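Serine racemase (Enterococcus faecalis, PDB 4ECL) belongs to the alanine racemase family, its cytoplasmic part pairing a TIM-barrel domain with a mostly beta-stranded C-terminal domain. Local coordinates at residues T334-D339 and I344-V349. Numbering follows the deposited sequence.
Sequences TLIGKD and ITAPMV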
loop_
_atom_site.group_PDB
_atom_site.type_symbol
_atom_site.label_atom_id
_atom_site.label_comp_id
_atom_site.label_asym_id
_atom_site.label_seq_id
_atom_site.Cartn_x
_atom_site.Cartn_y
_atom_site.Cartn_z
ATOM N N THR A 334 14.138 8.289 11.667
ATOM C CA THR A 334 12.778 8.115 12.155
ATOM C C THR A 334 11.836 8.909 11.252
ATOM O O THR A 334 11.894 10.139 11.219
ATOM C CB THR A 334 12.687 8.589 13.620
ATOM O OG1 THR A 334 13.479 7.716 14.431
ATOM C CG2 THR A 334 11.256 8.566 14.128
ATOM N N LEU A 335 11.009 8.209 10.482
ATOM C CA LEU A 335 10.090 8.873 9.564
ATOM C C LEU A 335 8.751 9.134 10.242
ATOM O O LEU A 335 8.018 10.064 9.887
ATOM C CB LEU A 335 9.887 8.038 8.291
ATOM C CG LEU A 335 11.130 7.811 7.427
ATOM C CD1 LEU A 335 11.961 6.620 7.928
ATOM C CD2 LEU A 335 10.756 7.633 5.959
ATOM N N ILE A 336 8.434 8.286 11.209
ATOM C CA ILE A 336 7.276 8.480 12.067
ATOM C C ILE A 336 7.727 8.035 13.436
ATOM O O ILE A 336 8.235 6.919 13.576
ATOM C CB ILE A 336 6.076 7.595 11.650
ATOM C CG1 ILE A 336 5.509 8.026 10.296
ATOM C CG2 ILE A 336 4.972 7.660 12.713
ATOM C CD1 ILE A 336 4.409 7.108 9.776
ATOM N N GLY A 337 7.565 8.897 14.440
ATOM C CA GLY A 337 7.990 8.566 15.788
ATOM C C GLY A 337 8.855 9.617 16.473
ATOM O O GLY A 337 8.914 10.771 16.038
ATOM N N LYS A 338 9.524 9.213 17.552
ATOM C CA LYS A 338 10.327 10.130 18.374
ATOM C C LYS A 338 11.814 9.858 18.252
ATOM O O LYS A 338 12.242 8.710 18.108
ATOM C CB LYS A 338 9.968 10.012 19.861
ATOM C CG LYS A 338 8.545 10.328 20.228
ATOM C CD LYS A 338 8.361 10.217 21.746
ATOM C CE LYS A 338 6.884 10.061 22.150
ATOM N NZ LYS A 338 6.298 8.751 21.722
ATOM N N ASP A 339 12.597 10.928 18.344
ATOM C CA ASP A 339 14.044 10.840 18.336
ATOM C C ASP A 339 14.577 12.073 19.040
ATOM O O ASP A 339 14.274 13.202 18.646
ATOM C CB ASP A 339 14.567 10.770 16.905
ATOM C CG ASP A 339 16.068 10.552 16.837
ATOM O OD1 ASP A 339 16.667 10.147 17.862
ATOM O OD2 ASP A 339 16.645 10.776 15.748
ATOM N N ILE A 344 7.865 13.391 15.099
ATOM C CA ILE A 344 7.088 13.555 13.883
ATOM C C ILE A 344 5.957 12.530 13.947
ATOM O O ILE A 344 6.170 11.333 13.741
ATOM C CB ILE A 344 7.992 13.392 12.626
ATOM C CG1 ILE A 344 7.176 13.432 11.340
ATOM C CG2 ILE A 344 8.834 12.129 12.703
ATOM C CD1 ILE A 344 6.771 14.829 10.920
ATOM N N THR A 345 4.760 12.993 14.294
ATOM C CA THR A 345 3.642 12.078 14.527
ATOM C C THR A 345 2.950 11.633 13.242
ATOM O O THR A 345 2.998 12.328 12.217
ATOM C CB THR A 345 2.585 12.702 15.449
ATOM O OG1 THR A 345 1.830 13.677 14.721
ATOM C CG2 THR A 345 3.260 13.369 16.638
ATOM N N ALA A 346 2.307 10.470 13.303
ATOM C CA ALA A 346 1.517 9.994 12.179
ATOM C C ALA A 346 0.503 11.043 11.704
ATOM O O ALA A 346 0.390 11.274 10.510
ATOM C CB ALA A 346 0.842 8.663 12.501
ATOM N N PRO A 347 -0.225 11.701 12.626
ATOM C CA PRO A 347 -1.113 12.731 12.070
ATOM C C PRO A 347 -0.403 13.865 11.318
ATOM O O PRO A 347 -0.942 14.316 10.303
ATOM C CB PRO A 347 -1.852 13.268 13.303
ATOM C CG PRO A 347 -1.871 12.122 14.239
ATOM C CD PRO A 347 -0.563 11.393 14.029
HETATM N N MSE A 348 0.767 14.300 11.783
HETATM C CA MSE A 348 1.518 15.344 11.094
HETATM C C MSE A 348 1.911 14.893 9.678
HETATM O O MSE A 348 1.848 15.666 8.707
HETATM C CB MSE A 348 2.791 15.711 11.893
HETATM C CG MSE A 348 2.535 16.487 13.189
HETATM SE SE MSE A 348 4.061 16.427 14.443
HETATM C CE MSE A 348 5.313 17.572 13.478
ATOM N N VAL A 349 2.329 13.637 9.567
ATOM C CA VAL A 349 2.774 13.110 8.293
ATOM C C VAL A 349 1.571 12.988 7.366
ATOM O O VAL A 349 1.672 13.282 6.181
ATOM C CB VAL A 349 3.517 11.756 8.455
ATOM C CG1 VAL A 349 3.802 11.108 7.103
ATOM C CG2 VAL A 349 4.829 11.960 9.212
#
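Gly-337 and Ile-344 face each other as an antiparallel hydrogen-bonded pair, each giving its N-H to the other's carbonyl. The bond from Gly-337 N to Ile-344 O measures 2.9 Å; the return bond from Ile-344 N to Gly-337 O is 3.0 Å. A CA-H...O contact from Ile-336 CA, 3.5 Å away, gives Ile-344 O a second partner. Gly-337 takes a backbone conformation (phi 130°, psi -164°) that suits a residue without a side chain.

Packing is tightest around Ile-344. Its chi1 of 175° sends CG1 off beside the carbonyl carbon and leaves CG2 between the backbone N and the carbonyl carbon, where it meets two backbone oxygens, Leu-335 O and Gly-337 O, each at 3.6 Å. Beyond it, Val-349 CG2 touches Leu-335 O and reaches Ile-336 CG1 at 4.1 Å, the two side chains crossing at about a right angle, while Ile-336 CG2 lies 4.3 Å from Ala-346 CB. The looser parts are at the margins: Lys-338 on the hairpin and Met-348, a selenomethionine, on the helix are solvent-exposed and do not touch the other segment. Thr-345 turns its side chain from 334-339 and N-caps the helix, OG1 accepting from Met-348 N.

The pair lies at the open end of the small hairpin formed by 338-339 and 342-344, where the chain passes into helix 346-352. Leu-335 and Ile-336 form a classic beta bulge opposite Leu-247 of strand 245-257, where the chain leaves the larger mixed sheet; Tyr-298 of strand 298-301 packs against Ile-344, and Leu-360 of helix 357-362 covers Ile-336 and Val-349.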